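Side-chain contacts in extracellular serine protease (Aeromonas sobria, PDB 3WQB), which cleaves peptide bonds that follow two basic residues, one of them lysine, and probably acts as a virulence factor by attacking host plasma proteins: residues Thr296-Gly300 / Cys301-Tyr305; Glu400-Ala403 / Ala404-Phe408; Asp164-Ala167 / Ser168-Asn171; Leu563-Arg566 / Glu567-Glu570. The protein carries 1 engineered substitution. All coordinates share one frame; numbering follows the deposited sequence.

Contact 1 of 4, residues Thr296-Gly300 / Cys301-Tyr305; sequences TDLPG and CDMGY. With CA (calcium ion), chain E.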
loop_
_atom_site.group_PDB
_atom_site.type_symbol
_atom_site.label_atom_id
_atom_site.label_comp_id
_atom_site.label_asym_id
_atom_site.label_seq_id
_atom_site.Cartn_x
_atom_site.Cartn_y
_atom_site.Cartn_z
ATOM N N THR A 296 -12.803 4.347 16.785
ATOM C CA THR A 296 -12.469 3.776 18.071
ATOM C C THR A 296 -11.001 4.003 18.424
ATOM O O THR A 296 -10.099 3.720 17.632
ATOM C CB THR A 296 -12.763 2.269 18.074
ATOM O OG1 THR A 296 -12.168 1.667 16.917
ATOM C CG2 THR A 296 -14.263 2.007 18.024
ATOM N N ASP A 297 -10.775 4.494 19.638
ATOM C CA ASP A 297 -9.445 4.712 20.182
ATOM C C ASP A 297 -9.100 3.592 21.149
ATOM O O ASP A 297 -9.968 2.799 21.514
ATOM C CB ASP A 297 -9.444 6.043 20.938
ATOM C CG ASP A 297 -8.050 6.557 21.215
ATOM O OD1 ASP A 297 -7.189 6.433 20.316
ATOM O OD2 ASP A 297 -7.816 7.077 22.329
ATOM N N LEU A 298 -7.838 3.515 21.570
ATOM C CA LEU A 298 -7.531 2.695 22.737
ATOM C C LEU A 298 -8.390 3.176 23.910
ATOM O O LEU A 298 -8.518 4.384 24.123
ATOM C CB LEU A 298 -6.056 2.768 23.107
ATOM C CG LEU A 298 -5.053 2.297 22.055
ATOM C CD1 LEU A 298 -3.638 2.345 22.610
ATOM C CD2 LEU A 298 -5.385 0.900 21.578
ATOM N N PRO A 299 -9.011 2.239 24.653
ATOM C CA PRO A 299 -9.948 2.683 25.695
ATOM C C PRO A 299 -9.276 3.428 26.851
ATOM O O PRO A 299 -8.132 3.133 27.206
ATOM C CB PRO A 299 -10.584 1.378 26.187
ATOM C CG PRO A 299 -9.693 0.278 25.717
ATOM C CD PRO A 299 -8.970 0.771 24.515
ATOM N N GLY A 300 -9.989 4.396 27.415
ATOM C CA GLY A 300 -9.504 5.120 28.580
ATOM C C GLY A 300 -8.784 6.399 28.212
ATOM O O GLY A 300 -8.296 6.558 27.092
ATOM N N CYS A 301 -8.706 7.309 29.170
ATOM C CA CYS A 301 -8.040 8.577 28.948
ATOM C C CYS A 301 -6.535 8.480 29.229
ATOM O O CYS A 301 -5.828 9.471 29.163
ATOM C CB CYS A 301 -8.725 9.700 29.738
ATOM S SG CYS A 301 -10.479 9.970 29.293
ATOM N N ASP A 302 -6.057 7.268 29.496
ATOM C CA ASP A 302 -4.625 7.016 29.667
ATOM C C ASP A 302 -3.966 6.313 28.478
ATOM O O ASP A 302 -2.753 6.099 28.482
ATOM C CB ASP A 302 -4.380 6.194 30.934
ATOM C CG ASP A 302 -5.132 4.872 30.930
ATOM O OD1 ASP A 302 -6.142 4.730 30.197
ATOM O OD2 ASP A 302 -4.715 3.964 31.683
ATOM N N MET A 303 -4.763 5.944 27.478
ATOM C CA MET A 303 -4.266 5.218 26.307
ATOM C C MET A 303 -4.879 5.798 25.044
ATOM O O MET A 303 -6.029 6.235 25.045
ATOM C CB MET A 303 -4.650 3.736 26.394
ATOM C CG MET A 303 -4.048 2.988 27.587
ATOM S SD MET A 303 -2.267 2.729 27.464
ATOM C CE MET A 303 -2.211 1.387 26.285
ATOM N N GLY A 304 -4.114 5.758 23.961
ATOM C CA GLY A 304 -4.651 6.053 22.640
ATOM C C GLY A 304 -4.367 7.452 22.150
ATOM O O GLY A 304 -3.674 8.245 22.811
ATOM N N TYR A 305 -4.912 7.769 20.976
ATOM C CA TYR A 305 -4.789 9.121 20.423
ATOM C C TYR A 305 -5.633 10.144 21.194
ATOM O O TYR A 305 -5.357 11.345 21.136
ATOM C CB TYR A 305 -5.185 9.150 18.947
ATOM C CG TYR A 305 -4.363 8.288 18.019
ATOM C CD1 TYR A 305 -3.002 8.073 18.236
ATOM C CD2 TYR A 305 -4.957 7.688 16.904
ATOM C CE1 TYR A 305 -2.250 7.293 17.367
ATOM C CE2 TYR A 305 -4.212 6.906 16.027
ATOM C CZ TYR A 305 -2.865 6.703 16.265
ATOM O OH TYR A 305 -2.129 5.926 15.386
HETATM CA CA CA E . -8.213 6.711 24.694
#
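Asp297, Leu298, Gly300 and Met303 wrap a calcium ion in a loop of the subtilisin-like domain that leaves strand 293-296. It is a calcium-binding loop in which a type I turn, Gly300 to Met303, folds the chain back on itself. The ion takes one carboxylate oxygen, Asp297 OD2 at 2.4 Å, and three carbonyl oxygens, of which Met303 O lies at 2.3 Å. Asn306 O and Cys326 O complete the six ligands, and the disulfide from Cys301 to Cys326 ties the turn to the second of these. With CG anti to the backbone N (chi1 -164°), the Asp297 carboxylate turns into the loop, OD2 to the metal and OD1 to the amide of Tyr305. Carbonyl oxygens that would otherwise repel, such as Gly300 O and Met303 O 3.1 Å apart, are held together by the ion they share. Beside the site, Leu298 CB packs against Met303 CB at 3.7 Å and lies over the CA of Gly304, whose lack of a side chain leaves room for the Asp297 carboxylate. The Tyr305 N bond to Asp297 OD1 is 2.7 Å long, bent to 138° at the hydrogen, and uses the syn lone pair.

Contact 2 of 4, residues Glu400-Ala403 / Ala404-Phe408; sequences ERNA and AGMWF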
loop_
_atom_site.group_PDB
_atom_site.type_symbol
_atom_site.label_atom_id
_atom_site.label_comp_id
_atom_site.label_asym_id
_atom_site.label_seq_id
_atom_site.Cartn_x
_atom_site.Cartn_y
_atom_site.Cartn_z
ATOM N N GLU A 400 -7.540 10.526 -17.293
ATOM C CA GLU A 400 -7.501 10.096 -18.694
ATOM C C GLU A 400 -8.384 8.871 -18.896
ATOM O O GLU A 400 -8.581 8.063 -17.977
ATOM C CB GLU A 400 -6.066 9.800 -19.142
ATOM C CG GLU A 400 -5.165 11.035 -19.043
ATOM C CD GLU A 400 -3.726 10.785 -19.430
ATOM O OE1 GLU A 400 -3.405 9.652 -19.821
ATOM O OE2 GLU A 400 -2.911 11.731 -19.357
ATOM N N ARG A 401 -8.944 8.747 -20.092
ATOM C CA ARG A 401 -9.816 7.621 -20.411
ATOM C C ARG A 401 -9.069 6.661 -21.335
ATOM O O ARG A 401 -8.540 7.073 -22.372
ATOM C CB ARG A 401 -11.108 8.119 -21.071
ATOM C CG ARG A 401 -12.245 7.101 -21.079
ATOM C CD ARG A 401 -13.500 7.690 -21.711
ATOM N NE ARG A 401 -14.705 7.140 -21.092
ATOM C CZ ARG A 401 -15.718 6.575 -21.742
ATOM N NH1 ARG A 401 -15.705 6.464 -23.065
ATOM N NH2 ARG A 401 -16.755 6.115 -21.055
ATOM N N ASN A 402 -9.018 5.380 -20.963
ATOM C CA ASN A 402 -8.299 4.399 -21.781
ATOM C C ASN A 402 -9.120 3.934 -22.991
ATOM O O ASN A 402 -10.248 4.390 -23.190
ATOM C CB ASN A 402 -7.733 3.237 -20.941
ATOM C CG ASN A 402 -8.785 2.222 -20.496
ATOM O OD1 ASN A 402 -9.902 2.150 -21.028
ATOM N ND2 ASN A 402 -8.411 1.406 -19.516
ATOM N N ALA A 403 -8.562 3.036 -23.796
ATOM C CA ALA A 403 -9.213 2.673 -25.061
ATOM C C ALA A 403 -10.458 1.814 -24.873
ATOM O O ALA A 403 -11.255 1.655 -25.812
ATOM C CB ALA A 403 -8.235 1.988 -25.995
ATOM N N ALA A 404 -10.637 1.286 -23.664
ATOM C CA ALA A 404 -11.805 0.488 -23.324
ATOM C C ALA A 404 -12.854 1.344 -22.613
ATOM O O ALA A 404 -13.869 0.829 -22.158
ATOM C CB ALA A 404 -11.402 -0.693 -22.452
ATOM N N GLY A 405 -12.598 2.645 -22.502
ATOM C CA GLY A 405 -13.587 3.562 -21.946
ATOM C C GLY A 405 -13.490 3.786 -20.446
ATOM O O GLY A 405 -14.334 4.468 -19.863
ATOM N N MET A 406 -12.465 3.212 -19.824
ATOM C CA MET A 406 -12.266 3.339 -18.378
ATOM C C MET A 406 -11.489 4.610 -18.045
ATOM O O MET A 406 -10.389 4.833 -18.563
ATOM C CB MET A 406 -11.500 2.129 -17.827
ATOM C CG MET A 406 -12.224 0.799 -17.921
ATOM S SD MET A 406 -13.656 0.633 -16.840
ATOM C CE MET A 406 -12.905 0.665 -15.211
ATOM N N TRP A 407 -12.059 5.426 -17.167
ATOM C CA TRP A 407 -11.379 6.604 -16.656
ATOM C C TRP A 407 -10.414 6.188 -15.562
ATOM O O TRP A 407 -10.758 5.394 -14.680
ATOM C CB TRP A 407 -12.383 7.597 -16.080
ATOM C CG TRP A 407 -13.116 8.377 -17.125
ATOM C CD1 TRP A 407 -14.366 8.130 -17.612
ATOM C CD2 TRP A 407 -12.644 9.545 -17.801
ATOM N NE1 TRP A 407 -14.703 9.070 -18.554
ATOM C CE2 TRP A 407 -13.667 9.957 -18.688
ATOM C CE3 TRP A 407 -11.456 10.289 -17.743
ATOM C CZ2 TRP A 407 -13.532 11.076 -19.521
ATOM C CZ3 TRP A 407 -11.328 11.404 -18.561
ATOM C CH2 TRP A 407 -12.364 11.789 -19.435
ATOM N N PHE A 408 -9.220 6.771 -15.582
ATOM C CA PHE A 408 -8.201 6.427 -14.594
ATOM C C PHE A 408 -7.293 7.617 -14.341
ATOM O O PHE A 408 -6.982 8.371 -15.263
ATOM C CB PHE A 408 -7.357 5.237 -15.085
ATOM C CG PHE A 408 -6.322 4.786 -14.088
ATOM C CD1 PHE A 408 -6.681 3.925 -13.053
ATOM C CD2 PHE A 408 -5.001 5.231 -14.164
ATOM C CE1 PHE A 408 -5.747 3.515 -12.100
ATOM C CE2 PHE A 408 -4.048 4.823 -13.213
ATOM C CZ PHE A 408 -4.431 3.963 -12.176
#
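Asn402 OD1 receives two backbone N-H groups, from Ala404 at 2.9 Å and Met406 at 3.0 Å, inside a beta hairpin whose strands 400-401 and 407-408 are joined by a type I turn from Asn402 to Gly405. The two donors reach the oxygen from opposite faces of the amide plane. A chi1 of 76°, which sets CG between the backbone N and the carbonyl carbon, brings OD1 over the turn, while ND2 is held by the carbonyls of Lys537 and Tyr539. Gly405 N closes the turn on Asn402 O, and Asn402 N bonds to Met406 O at 2.8 Å, nearly straight at 171°. Farther along, Glu400 and Phe408 form an antiparallel hydrogen-bonded pair, with Phe408 N to Glu400 O at 2.8 Å. The carboxylate of Glu400 reaches out of the hairpin to salt bridges with Lys394 and Lys537. Met406 runs beside Asn402 in the same direction and packs on helix 358-368; Phe408 meets the ring of Phe414 edge-to-face. On the face of Arg401 and Trp407, a non-hydrogen-bonded pair, the arginine chain crosses the indole, and its guanidinium, tilted 51° from the ring, has Gly405 CA over one face. Arg401 CB makes the CH-pi contact, lying 3.8 Å from the centroid of the six-membered ring of Trp407 and almost on its normal.

Contact 3 of 4, residues Asp164-Ala167 / Ser168-Asn171; sequences DSNA and SRDN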
loop_
_atom_site.group_PDB
_atom_site.type_symbol
_atom_site.label_atom_id
_atom_site.label_comp_id
_atom_site.label_asym_id
_atom_site.label_seq_id
_atom_site.Cartn_x
_atom_site.Cartn_y
_atom_site.Cartn_z
ATOM N N ASP A 164 -1.577 -17.739 6.064
ATOM C CA ASP A 164 -0.886 -19.032 6.047
ATOM C C ASP A 164 -1.278 -19.931 7.221
ATOM O O ASP A 164 -1.165 -21.154 7.123
ATOM C CB ASP A 164 0.631 -18.835 6.018
ATOM C CG ASP A 164 1.389 -20.142 5.927
ATOM O OD1 ASP A 164 1.311 -20.793 4.872
ATOM O OD2 ASP A 164 2.087 -20.484 6.906
ATOM N N SER A 165 -1.756 -19.343 8.314
ATOM C CA SER A 165 -2.086 -20.116 9.518
ATOM C C SER A 165 -3.539 -20.563 9.531
ATOM O O SER A 165 -4.382 -20.012 8.821
ATOM C CB SER A 165 -1.799 -19.280 10.764
ATOM O OG SER A 165 -2.722 -18.217 10.896
ATOM N N ASN A 166 -3.836 -21.556 10.364
ATOM C CA ASN A 166 -5.217 -21.966 10.553
ATOM C C ASN A 166 -6.064 -20.805 11.042
ATOM O O ASN A 166 -7.221 -20.669 10.667
ATOM C CB ASN A 166 -5.304 -23.137 11.527
ATOM C CG ASN A 166 -4.708 -24.398 10.959
ATOM O OD1 ASN A 166 -4.423 -24.481 9.766
ATOM N ND2 ASN A 166 -4.511 -25.390 11.813
ATOM N N ALA A 167 -5.460 -19.945 11.857
ATOM C CA ALA A 167 -6.180 -18.824 12.431
ATOM C C ALA A 167 -6.610 -17.813 11.364
ATOM O O ALA A 167 -7.747 -17.318 11.395
ATOM C CB ALA A 167 -5.329 -18.149 13.505
ATOM N N SER A 168 -5.712 -17.503 10.430
ATOM C CA SER A 168 -5.979 -16.396 9.497
ATOM C C SER A 168 -6.419 -16.801 8.095
ATOM O O SER A 168 -6.834 -15.930 7.317
ATOM C CB SER A 168 -4.794 -15.425 9.425
ATOM O OG SER A 168 -3.711 -15.990 8.699
ATOM N N ARG A 169 -6.386 -18.103 7.786
ATOM C CA ARG A 169 -6.644 -18.567 6.421
ATOM C C ARG A 169 -8.055 -18.240 5.938
ATOM O O ARG A 169 -8.259 -18.002 4.754
ATOM C CB ARG A 169 -6.332 -20.066 6.252
ATOM C CG ARG A 169 -7.189 -21.015 7.073
ATOM C CD ARG A 169 -6.796 -22.481 6.855
ATOM N NE ARG A 169 -5.465 -22.778 7.388
ATOM C CZ ARG A 169 -4.364 -22.934 6.657
ATOM N NH1 ARG A 169 -4.414 -22.857 5.328
ATOM N NH2 ARG A 169 -3.211 -23.186 7.254
ATOM N N ASP A 170 -9.016 -18.208 6.861
ATOM C CA ASP A 170 -10.421 -18.032 6.500
ATOM C C ASP A 170 -10.922 -16.601 6.594
ATOM O O ASP A 170 -12.121 -16.359 6.675
ATOM C CB ASP A 170 -11.315 -18.969 7.316
ATOM C CG ASP A 170 -11.242 -18.700 8.807
ATOM O OD1 ASP A 170 -10.262 -18.063 9.276
ATOM O OD2 ASP A 170 -12.175 -19.152 9.515
ATOM N N ASN A 171 -10.002 -15.647 6.576
ATOM C CA ASN A 171 -10.395 -14.263 6.335
ATOM C C ASN A 171 -10.643 -14.036 4.860
ATOM O O ASN A 171 -9.947 -14.603 4.013
ATOM C CB ASN A 171 -9.333 -13.296 6.834
ATOM C CG ASN A 171 -9.267 -13.266 8.326
ATOM O OD1 ASN A 171 -10.195 -12.796 8.986
ATOM N ND2 ASN A 171 -8.183 -13.799 8.882
HETATM O O HOH W 1 -9.801 -19.594 11.689
#
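Ser165 and Arg169 carry the backbone bonds of this tight loop: Arg169 N gives a 3.0 Å bond to Ser165 O, and Ser168 N adds a weak one to the same oxygen. Among side-chain to backbone bonds, Ser165 OG accepts from Ser168 N at 3.1 Å. Its chi1 of 70° turns the hydroxyl into the bend, and both Ser165 OG and Ser168 OG are also bonded to Tyr160 O, so the two serines tie the loop to the preceding helix. Asn171 ND2 returns to Ser168 O at 3.0 Å, across the type I turn from Ser168 to Asn171, and has a further partner in Gln142. Between side chains, Asn166 and Arg169 run alongside, pointing the same way, their flat ends 59° apart. Asn166 OD1 sits at the guanidinium edge and takes weak bonds from both NE and NH2 of Arg169, each 3.1 Å. The arginine bends at chi3 to lay one face of this group over Ser165 O. One water lies 2.9 Å from Asp170 OD1 and close to Asn166 O; Asp170 OD1 also forms a salt bridge with Arg93. The whole loop links helix 155-164 to strand 173-179 of the parallel sheet; Ala167 packs on Tyr160 of that helix, while Asn171 packs on Asn73 and Ala75 of strand 73-77.

Contact 4 of 4, residues Leu563-Arg566 / Glu567-Glu570; sequences LLNR and ETRE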
loop_
_atom_site.group_PDB
_atom_site.type_symbol
_atom_site.label_atom_id
_atom_site.label_comp_id
_atom_site.label_asym_id
_atom_site.label_seq_id
_atom_site.Cartn_x
_atom_site.Cartn_y
_atom_site.Cartn_z
ATOM N N LEU A 563 17.061 16.796 5.347
ATOM C CA LEU A 563 17.173 15.602 6.170
ATOM C C LEU A 563 17.022 15.985 7.636
ATOM O O LEU A 563 17.799 16.795 8.154
ATOM C CB LEU A 563 18.533 14.924 5.965
ATOM C CG LEU A 563 19.071 14.686 4.556
ATOM C CD1 LEU A 563 20.549 14.363 4.619
ATOM C CD2 LEU A 563 18.303 13.553 3.914
ATOM N N LEU A 564 16.023 15.415 8.302
ATOM C CA LEU A 564 15.807 15.647 9.733
ATOM C C LEU A 564 16.147 14.409 10.529
ATOM O O LEU A 564 15.549 13.358 10.324
ATOM C CB LEU A 564 14.355 16.055 10.003
ATOM C CG LEU A 564 13.863 16.133 11.455
ATOM C CD1 LEU A 564 14.552 17.274 12.201
ATOM C CD2 LEU A 564 12.352 16.316 11.492
ATOM N N ASN A 565 17.110 14.533 11.435
ATOM C CA ASN A 565 17.363 13.503 12.432
ATOM C C ASN A 565 16.305 13.655 13.529
ATOM O O ASN A 565 16.300 14.648 14.249
ATOM C CB ASN A 565 18.775 13.689 12.997
ATOM C CG ASN A 565 19.186 12.577 13.949
ATOM O OD1 ASN A 565 18.467 12.243 14.887
ATOM N ND2 ASN A 565 20.364 12.011 13.715
ATOM N N ARG A 566 15.404 12.681 13.655
ATOM C CA ARG A 566 14.231 12.842 14.529
ATOM C C ARG A 566 14.584 12.890 16.015
ATOM O O ARG A 566 13.898 13.548 16.804
ATOM C CB ARG A 566 13.198 11.743 14.268
ATOM C CG ARG A 566 12.630 11.779 12.860
ATOM C CD ARG A 566 11.611 10.677 12.646
ATOM N NE ARG A 566 10.291 11.056 13.143
ATOM C CZ ARG A 566 9.185 10.341 12.962
ATOM N NH1 ARG A 566 9.225 9.196 12.288
ATOM N NH2 ARG A 566 8.032 10.773 13.455
ATOM N N GLU A 567 15.663 12.204 16.372
ATOM C CA GLU A 567 16.162 12.145 17.742
ATOM C C GLU A 567 16.889 13.425 18.169
ATOM O O GLU A 567 16.579 13.998 19.217
ATOM C CB GLU A 567 17.083 10.934 17.882
ATOM C CG GLU A 567 17.786 10.785 19.217
ATOM C CD GLU A 567 18.945 9.817 19.127
ATOM O OE1 GLU A 567 20.102 10.275 19.237
ATOM O OE2 GLU A 567 18.698 8.605 18.923
ATOM N N THR A 568 17.856 13.859 17.366
ATOM C CA THR A 568 18.688 15.015 17.727
ATOM C C THR A 568 18.080 16.340 17.278
ATOM O O THR A 568 18.440 17.397 17.802
ATOM C CB THR A 568 20.105 14.913 17.132
ATOM O OG1 THR A 568 20.034 15.042 15.705
ATOM C CG2 THR A 568 20.769 13.586 17.500
ATOM N N ARG A 569 17.163 16.265 16.314
ATOM C CA ARG A 569 16.534 17.429 15.657
ATOM C C ARG A 569 17.464 18.135 14.667
ATOM O O ARG A 569 17.098 19.173 14.102
ATOM C CB ARG A 569 15.935 18.435 16.665
ATOM C CG ARG A 569 14.986 17.832 17.707
ATOM C CD ARG A 569 13.974 16.873 17.084
ATOM N NE ARG A 569 13.000 17.560 16.236
ATOM C CZ ARG A 569 12.030 16.955 15.553
ATOM N NH1 ARG A 569 11.887 15.634 15.603
ATOM N NH2 ARG A 569 11.197 17.678 14.815
ATOM N N GLU A 570 18.650 17.572 14.444
ATOM C CA GLU A 570 19.602 18.151 13.493
ATOM C C GLU A 570 19.069 18.058 12.071
ATOM O O GLU A 570 18.648 16.992 11.616
ATOM C CB GLU A 570 20.979 17.480 13.570
ATOM C CG GLU A 570 22.073 18.265 12.821
ATOM C CD GLU A 570 23.291 17.428 12.443
ATOM O OE1 GLU A 570 23.300 16.204 12.696
ATOM O OE2 GLU A 570 24.247 18.004 11.877
HETATM O O HOH W 2 9.562 14.107 14.195
#
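Asn565 OD1 is gripped by two successive backbone amides, Thr568 N at 3.0 Å in a nearly straight bond (172°) and Glu567 N in a weak one at 3.2 Å. The Thr568 donor stands above the amide plane. With Asn565 CG anti to its own N (chi1 -174°), the side chain reaches back to the turn, where that of Thr568 crosses it and brings OG1 to 3.1 Å from Asn565 CG. The same hydroxyl accepts from Glu570 N, 3.1 Å away, forming an ST turn. Two main-chain bonds close the loop: Asn565 N to Glu570 O at 2.9 Å and Arg569 N to Asn565 O at 2.8 Å. Arg569 curls back through bends at chi2 and chi3, and its NH1 donates to Arg566 O at 3.1 Å, in both the carbonyl and the guanidinium plane. A water at the edge of this guanidinium accepts from Arg569 NH1 and, weakly, from Arg566 NE. One face of the group lies over the methyls of Leu564, with CD2 3.8 Å from Arg569 NH2. The arrangement is a beta-hairpin connection between strands 559-565 and 571-576 of the P-domain, which extend a sheet begun by strands 222-225 and 228-233 of the subtilisin domain.

All four contacts are local bends rather than long-range packing, and none touches another; the nearest atoms of contacts 1 and 4, the closest pair, are about 11 Å apart. Contacts 1 and 3 share the subtilisin domain, but one is organised by a metal and a disulfide, the other by serine, asparagine and arginine side chains. Contacts 2 and 4 both close antiparallel strand pairs and both use an asparagine side-chain oxygen, OD1, to collect turn amides. Contact 4 is the surface one, where two arginines share a water, whereas the other three are partly buried. Contact 2 lies across the chain's centre from contacts 1 and 4.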